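Structural protein ORF273 (Acidianus two-tailed virus, PDB 4ART) is a thermo- and acid-stable virion protein of an archaeal virus, with a new fold, whose precise role is not established. Local coordinates at residues 152-165 against 239-253. Sequence-based numbering, arbitrary orientation.
Sequences PQYLAVNIYDIDSL and YLQLFPTPYQVCYEW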
loop_
_atom_site.group_PDB
_atom_site.type_symbol
_atom_site.label_atom_id
_atom_site.label_comp_id
_atom_site.label_asym_id
_atom_site.label_seq_id
_atom_site.Cartn_x
_atom_site.Cartn_y
_atom_site.Cartn_z
ATOM N N PRO A 152 -4.454 -13.981 -17.314
ATOM C CA PRO A 152 -5.283 -12.786 -17.122
ATOM C C PRO A 152 -6.764 -13.081 -17.325
ATOM O O PRO A 152 -7.128 -13.853 -18.214
ATOM C CB PRO A 152 -4.750 -11.792 -18.169
ATOM C CG PRO A 152 -3.668 -12.492 -18.903
ATOM C CD PRO A 152 -3.767 -13.952 -18.615
ATOM N N GLN A 153 -7.615 -12.459 -16.501
ATOM C CA GLN A 153 -9.059 -12.645 -16.575
ATOM C C GLN A 153 -9.792 -11.332 -16.879
ATOM O O GLN A 153 -10.628 -11.314 -17.784
ATOM C CB GLN A 153 -9.622 -13.238 -15.271
ATOM C CG GLN A 153 -8.958 -14.502 -14.730
ATOM C CD GLN A 153 -9.796 -15.072 -13.611
ATOM O OE1 GLN A 153 -10.863 -15.646 -13.839
ATOM N NE2 GLN A 153 -9.371 -14.874 -12.368
ATOM N N TYR A 154 -9.536 -10.257 -16.086
ATOM C CA TYR A 154 -10.243 -8.984 -16.245
ATOM C C TYR A 154 -9.386 -7.751 -16.100
ATOM O O TYR A 154 -8.343 -7.777 -15.449
ATOM C CB TYR A 154 -11.432 -8.882 -15.261
ATOM C CG TYR A 154 -12.301 -10.119 -15.194
ATOM C CD1 TYR A 154 -13.206 -10.422 -16.217
ATOM C CD2 TYR A 154 -12.240 -10.980 -14.102
ATOM C CE1 TYR A 154 -14.029 -11.551 -16.150
ATOM C CE2 TYR A 154 -13.040 -12.124 -14.035
ATOM C CZ TYR A 154 -13.944 -12.399 -15.056
ATOM O OH TYR A 154 -14.737 -13.522 -15.002
ATOM N N LEU A 155 -9.869 -6.651 -16.688
ATOM C CA LEU A 155 -9.295 -5.316 -16.589
ATOM C C LEU A 155 -10.403 -4.346 -16.260
ATOM O O LEU A 155 -11.485 -4.437 -16.820
ATOM C CB LEU A 155 -8.567 -4.892 -17.904
ATOM C CG LEU A 155 -8.141 -3.402 -18.056
ATOM C CD1 LEU A 155 -7.101 -2.990 -17.019
ATOM C CD2 LEU A 155 -7.631 -3.107 -19.453
ATOM N N ALA A 156 -10.140 -3.446 -15.309
ATOM C CA ALA A 156 -11.037 -2.367 -14.933
ATOM C C ALA A 156 -10.217 -1.089 -14.974
ATOM O O ALA A 156 -9.098 -1.047 -14.468
ATOM C CB ALA A 156 -11.608 -2.583 -13.549
ATOM N N VAL A 157 -10.727 -0.091 -15.671
ATOM C CA VAL A 157 -10.029 1.179 -15.822
ATOM C C VAL A 157 -10.936 2.229 -15.155
ATOM O O VAL A 157 -12.095 2.378 -15.559
ATOM C CB VAL A 157 -9.771 1.522 -17.316
ATOM C CG1 VAL A 157 -9.001 2.837 -17.452
ATOM C CG2 VAL A 157 -9.073 0.388 -18.070
ATOM N N ASN A 158 -10.400 2.936 -14.151
ATOM C CA ASN A 158 -11.080 4.008 -13.394
ATOM C C ASN A 158 -10.429 5.345 -13.690
ATOM O O ASN A 158 -9.259 5.523 -13.398
ATOM C CB ASN A 158 -11.021 3.723 -11.871
ATOM C CG ASN A 158 -11.890 2.555 -11.474
ATOM O OD1 ASN A 158 -13.008 2.429 -11.908
ATOM N ND2 ASN A 158 -11.306 1.499 -10.953
ATOM N N ILE A 159 -11.197 6.288 -14.247
ATOM C CA ILE A 159 -10.714 7.610 -14.617
ATOM C C ILE A 159 -11.239 8.685 -13.679
ATOM O O ILE A 159 -12.443 8.925 -13.604
ATOM C CB ILE A 159 -11.003 7.893 -16.115
ATOM C CG1 ILE A 159 -10.383 6.786 -17.006
ATOM C CG2 ILE A 159 -10.484 9.253 -16.482
ATOM C CD1 ILE A 159 -10.919 6.724 -18.353
ATOM N N TYR A 160 -10.316 9.380 -13.008
ATOM C CA TYR A 160 -10.650 10.451 -12.059
ATOM C C TYR A 160 -10.180 11.770 -12.619
ATOM O O TYR A 160 -9.056 11.871 -13.096
ATOM C CB TYR A 160 -9.922 10.214 -10.708
ATOM C CG TYR A 160 -10.249 8.897 -10.031
ATOM C CD1 TYR A 160 -9.550 7.736 -10.347
ATOM C CD2 TYR A 160 -11.289 8.803 -9.102
ATOM C CE1 TYR A 160 -9.872 6.517 -9.756
ATOM C CE2 TYR A 160 -11.603 7.598 -8.490
ATOM C CZ TYR A 160 -10.903 6.455 -8.828
ATOM O OH TYR A 160 -11.199 5.279 -8.192
ATOM N N ASP A 161 -11.005 12.785 -12.490
ATOM C CA ASP A 161 -10.686 14.165 -12.851
ATOM C C ASP A 161 -9.937 14.700 -11.628
ATOM O O ASP A 161 -10.499 14.711 -10.536
ATOM C CB ASP A 161 -11.982 14.980 -13.088
ATOM C CG ASP A 161 -11.710 16.439 -13.432
ATOM O OD1 ASP A 161 -11.597 17.253 -12.512
ATOM O OD2 ASP A 161 -11.554 16.746 -14.607
ATOM N N ILE A 162 -8.686 15.130 -11.803
ATOM C CA ILE A 162 -7.833 15.593 -10.702
ATOM C C ILE A 162 -8.400 16.798 -9.937
ATOM O O ILE A 162 -8.381 16.780 -8.715
ATOM C CB ILE A 162 -6.330 15.749 -11.154
ATOM C CG1 ILE A 162 -5.749 14.357 -11.558
ATOM C CG2 ILE A 162 -5.469 16.448 -10.066
ATOM C CD1 ILE A 162 -4.466 14.371 -12.277
ATOM N N ASP A 163 -8.914 17.817 -10.643
ATOM C CA ASP A 163 -9.498 19.015 -10.026
ATOM C C ASP A 163 -10.655 18.672 -9.112
ATOM O O ASP A 163 -10.749 19.207 -8.007
ATOM C CB ASP A 163 -10.034 19.986 -11.104
ATOM C CG ASP A 163 -9.002 20.650 -11.977
ATOM O OD1 ASP A 163 -7.821 20.691 -11.571
ATOM O OD2 ASP A 163 -9.388 21.189 -13.044
ATOM N N SER A 164 -11.557 17.814 -9.610
ATOM C CA SER A 164 -12.776 17.375 -8.924
ATOM C C SER A 164 -12.399 16.630 -7.678
ATOM O O SER A 164 -12.944 16.913 -6.616
ATOM C CB SER A 164 -13.610 16.481 -9.837
ATOM O OG SER A 164 -14.539 17.285 -10.529
ATOM N N LEU A 165 -11.436 15.718 -7.796
ATOM C CA LEU A 165 -10.922 14.960 -6.677
ATOM C C LEU A 165 -10.279 15.869 -5.620
ATOM O O LEU A 165 -10.572 15.722 -4.433
ATOM C CB LEU A 165 -9.913 13.920 -7.191
ATOM C CG LEU A 165 -9.578 12.810 -6.244
ATOM C CD1 LEU A 165 -10.848 12.180 -5.635
ATOM C CD2 LEU A 165 -8.797 11.754 -6.953
ATOM N N TYR A 239 -18.887 8.734 0.536
ATOM C CA TYR A 239 -17.970 8.739 -0.586
ATOM C C TYR A 239 -18.707 8.849 -1.940
ATOM O O TYR A 239 -18.318 9.673 -2.762
ATOM C CB TYR A 239 -17.054 7.510 -0.535
ATOM C CG TYR A 239 -16.208 7.352 -1.772
ATOM C CD1 TYR A 239 -15.121 8.191 -2.009
ATOM C CD2 TYR A 239 -16.564 6.450 -2.767
ATOM C CE1 TYR A 239 -14.379 8.101 -3.188
ATOM C CE2 TYR A 239 -15.807 6.321 -3.930
ATOM C CZ TYR A 239 -14.702 7.138 -4.132
ATOM O OH TYR A 239 -13.948 7.039 -5.287
ATOM N N LEU A 240 -19.752 8.018 -2.167
ATOM C CA LEU A 240 -20.557 8.001 -3.400
ATOM C C LEU A 240 -21.307 9.310 -3.658
ATOM O O LEU A 240 -21.485 9.705 -4.814
ATOM C CB LEU A 240 -21.523 6.813 -3.400
ATOM C CG LEU A 240 -20.844 5.418 -3.455
ATOM C CD1 LEU A 240 -21.880 4.319 -3.440
ATOM C CD2 LEU A 240 -19.902 5.265 -4.681
ATOM N N GLN A 241 -21.720 9.987 -2.579
ATOM C CA GLN A 241 -22.410 11.273 -2.643
ATOM C C GLN A 241 -21.470 12.468 -2.858
ATOM O O GLN A 241 -21.687 13.263 -3.775
ATOM C CB GLN A 241 -23.243 11.520 -1.365
ATOM C CG GLN A 241 -24.392 10.554 -1.131
ATOM C CD GLN A 241 -25.480 10.665 -2.161
ATOM O OE1 GLN A 241 -26.214 11.667 -2.221
ATOM N NE2 GLN A 241 -25.615 9.619 -2.977
ATOM N N LEU A 242 -20.442 12.597 -2.006
ATOM C CA LEU A 242 -19.535 13.734 -1.952
ATOM C C LEU A 242 -18.385 13.779 -2.942
ATOM O O LEU A 242 -17.943 14.860 -3.322
ATOM C CB LEU A 242 -19.017 13.907 -0.500
ATOM C CG LEU A 242 -20.087 14.028 0.605
ATOM C CD1 LEU A 242 -19.439 14.214 1.972
ATOM C CD2 LEU A 242 -21.040 15.180 0.336
ATOM N N PHE A 243 -17.840 12.633 -3.273
ATOM C CA PHE A 243 -16.669 12.548 -4.131
ATOM C C PHE A 243 -17.094 12.387 -5.593
ATOM O O PHE A 243 -18.178 11.878 -5.853
ATOM C CB PHE A 243 -15.779 11.388 -3.655
ATOM C CG PHE A 243 -14.754 11.793 -2.622
ATOM C CD1 PHE A 243 -15.149 12.327 -1.398
ATOM C CD2 PHE A 243 -13.401 11.697 -2.891
ATOM C CE1 PHE A 243 -14.197 12.733 -0.448
ATOM C CE2 PHE A 243 -12.451 12.100 -1.943
ATOM C CZ PHE A 243 -12.858 12.621 -0.735
ATOM N N PRO A 244 -16.277 12.841 -6.562
ATOM C CA PRO A 244 -16.656 12.638 -7.970
ATOM C C PRO A 244 -16.608 11.147 -8.381
ATOM O O PRO A 244 -15.680 10.417 -8.040
ATOM C CB PRO A 244 -15.602 13.462 -8.726
ATOM C CG PRO A 244 -14.382 13.408 -7.830
ATOM C CD PRO A 244 -14.943 13.483 -6.438
ATOM N N THR A 245 -17.627 10.697 -9.085
ATOM C CA THR A 245 -17.709 9.332 -9.569
ATOM C C THR A 245 -16.634 9.163 -10.683
ATOM O O THR A 245 -16.627 9.972 -11.634
ATOM C CB THR A 245 -19.150 9.047 -10.138
ATOM O OG1 THR A 245 -20.125 9.411 -9.173
ATOM C CG2 THR A 245 -19.352 7.596 -10.446
ATOM N N PRO A 246 -15.746 8.139 -10.606
ATOM C CA PRO A 246 -14.813 7.912 -11.721
ATOM C C PRO A 246 -15.532 7.358 -12.962
ATOM O O PRO A 246 -16.550 6.697 -12.834
ATOM C CB PRO A 246 -13.856 6.834 -11.179
ATOM C CG PRO A 246 -14.651 6.073 -10.241
ATOM C CD PRO A 246 -15.632 7.065 -9.598
ATOM N N TYR A 247 -14.996 7.606 -14.144
ATOM C CA TYR A 247 -15.539 7.023 -15.354
ATOM C C TYR A 247 -14.903 5.649 -15.379
ATOM O O TYR A 247 -13.679 5.521 -15.373
ATOM C CB TYR A 247 -15.119 7.848 -16.550
ATOM C CG TYR A 247 -15.848 7.504 -17.817
ATOM C CD1 TYR A 247 -17.017 8.170 -18.174
ATOM C CD2 TYR A 247 -15.330 6.561 -18.706
ATOM C CE1 TYR A 247 -17.637 7.930 -19.394
ATOM C CE2 TYR A 247 -15.923 6.335 -19.938
ATOM C CZ TYR A 247 -17.082 7.015 -20.272
ATOM O OH TYR A 247 -17.703 6.751 -21.454
ATOM N N GLN A 248 -15.735 4.618 -15.291
ATOM C CA GLN A 248 -15.269 3.242 -15.141
ATOM C C GLN A 248 -15.523 2.376 -16.368
ATOM O O GLN A 248 -16.666 2.280 -16.831
ATOM C CB GLN A 248 -15.921 2.656 -13.883
ATOM C CG GLN A 248 -15.397 1.295 -13.450
ATOM C CD GLN A 248 -15.989 0.930 -12.107
ATOM O OE1 GLN A 248 -16.802 0.015 -12.019
ATOM N NE2 GLN A 248 -15.614 1.655 -11.028
ATOM N N VAL A 249 -14.441 1.778 -16.932
ATOM C CA VAL A 249 -14.548 0.909 -18.135
ATOM C C VAL A 249 -13.945 -0.458 -17.828
ATOM O O VAL A 249 -12.840 -0.523 -17.283
ATOM C CB VAL A 249 -13.990 1.538 -19.453
ATOM C CG1 VAL A 249 -14.240 0.648 -20.663
ATOM C CG2 VAL A 249 -14.558 2.922 -19.692
ATOM N N CYS A 250 -14.687 -1.544 -18.160
ATOM C CA CYS A 250 -14.298 -2.917 -17.864
ATOM C C CYS A 250 -14.183 -3.812 -19.080
ATOM O O CYS A 250 -14.778 -3.546 -20.118
ATOM C CB CYS A 250 -15.164 -3.534 -16.770
ATOM S SG CYS A 250 -15.251 -2.558 -15.256
ATOM N N TYR A 251 -13.321 -4.827 -18.970
ATOM C CA TYR A 251 -12.970 -5.755 -20.040
ATOM C C TYR A 251 -12.690 -7.148 -19.490
ATOM O O TYR A 251 -12.254 -7.295 -18.343
ATOM C CB TYR A 251 -11.680 -5.289 -20.739
ATOM C CG TYR A 251 -11.648 -3.841 -21.178
ATOM C CD1 TYR A 251 -11.239 -2.831 -20.300
ATOM C CD2 TYR A 251 -11.962 -3.483 -22.489
ATOM C CE1 TYR A 251 -11.152 -1.505 -20.718
ATOM C CE2 TYR A 251 -11.923 -2.155 -22.903
ATOM C CZ TYR A 251 -11.475 -1.177 -22.026
ATOM O OH TYR A 251 -11.397 0.117 -22.466
ATOM N N GLU A 252 -12.956 -8.174 -20.311
ATOM C CA GLU A 252 -12.661 -9.561 -19.962
ATOM C C GLU A 252 -11.631 -10.086 -20.945
ATOM O O GLU A 252 -11.708 -9.759 -22.131
ATOM C CB GLU A 252 -13.920 -10.433 -19.943
ATOM C CG GLU A 252 -14.656 -10.512 -21.268
ATOM C CD GLU A 252 -15.759 -11.548 -21.356
ATOM O OE1 GLU A 252 -15.951 -12.314 -20.382
ATOM O OE2 GLU A 252 -16.426 -11.597 -22.415
ATOM N N TRP A 253 -10.645 -10.847 -20.450
ATOM C CA TRP A 253 -9.622 -11.454 -21.296
ATOM C C TRP A 253 -10.222 -12.710 -21.892
ATOM O O TRP A 253 -10.604 -13.624 -21.154
ATOM C CB TRP A 253 -8.371 -11.792 -20.495
ATOM C CG TRP A 253 -7.223 -12.242 -21.346
ATOM C CD1 TRP A 253 -6.808 -13.525 -21.555
ATOM C CD2 TRP A 253 -6.357 -11.406 -22.124
ATOM N NE1 TRP A 253 -5.714 -13.539 -22.390
ATOM C CE2 TRP A 253 -5.420 -12.252 -22.761
ATOM C CE3 TRP A 253 -6.283 -10.020 -22.349
ATOM C CZ2 TRP A 253 -4.415 -11.756 -23.602
ATOM C CZ3 TRP A 253 -5.297 -9.529 -23.191
ATOM C CH2 TRP A 253 -4.378 -10.392 -23.810
#
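Leu-155, Val-157 and Ile-159 pair with Tyr-251, Val-249 and Tyr-247 through reciprocal backbone hydrogen bonds, joining strands 154-161 and 247-253 as antiparallel neighbours, their N-to-C directions 168° apart, in the mixed sheet of this alpha/beta fold. A further bond, Trp-253 N to Gln-153 O at 2.7 Å, closes the far end; on the other edge of strand 154-161, toward strand 139-146, Gln-153 and Tyr-154 both face Glu-146 in a classic beta bulge. Helix 23-44 packs on the face carrying Leu-155, Val-157 and the two tyrosines. There CD2 of Leu-155 lies 3.7 Å from CD1 of Tyr-251, while CG2 of Val-157 comes to the edge of the same ring at CE1; the two aliphatic chains line the CD1/CE1 side, and the Tyr-251 hydroxyl is hydrogen-bonded to Asp-33 of the helix.

The other face bears Tyr-154, Ala-156 and Asn-158, with helix 99-108 against it. Asn-158 and Gln-248 run side by side, their amide planes turned 72° apart, and NE2 of Gln-248 gives a bent hydrogen bond of 2.9 Å to OD1 of Asn-158. With chi1 at -171°, the Gln-248 side chain leaves pointing opposite the backbone N and runs extended, bringing its amide to this oxygen. Next along, CB of Ala-156 touches SG of Cys-250, which is tied by a disulfide to Cys-263, and CD1 of Tyr-154 rests edge-on against CB of Glu-252.

Prolines fill both ends. CG of Pro-152 sits over the five-membered ring of Trp-253 in a CH-pi contact. Beyond the paired strands, Pro-244 packs its CG 3.8 Å from CB of Ser-164, in the helix that Asp-161 caps. Where strand 247-253 begins, CB of Pro-246 lies over one face of Tyr-160, 3.8 Å from the ring centroid.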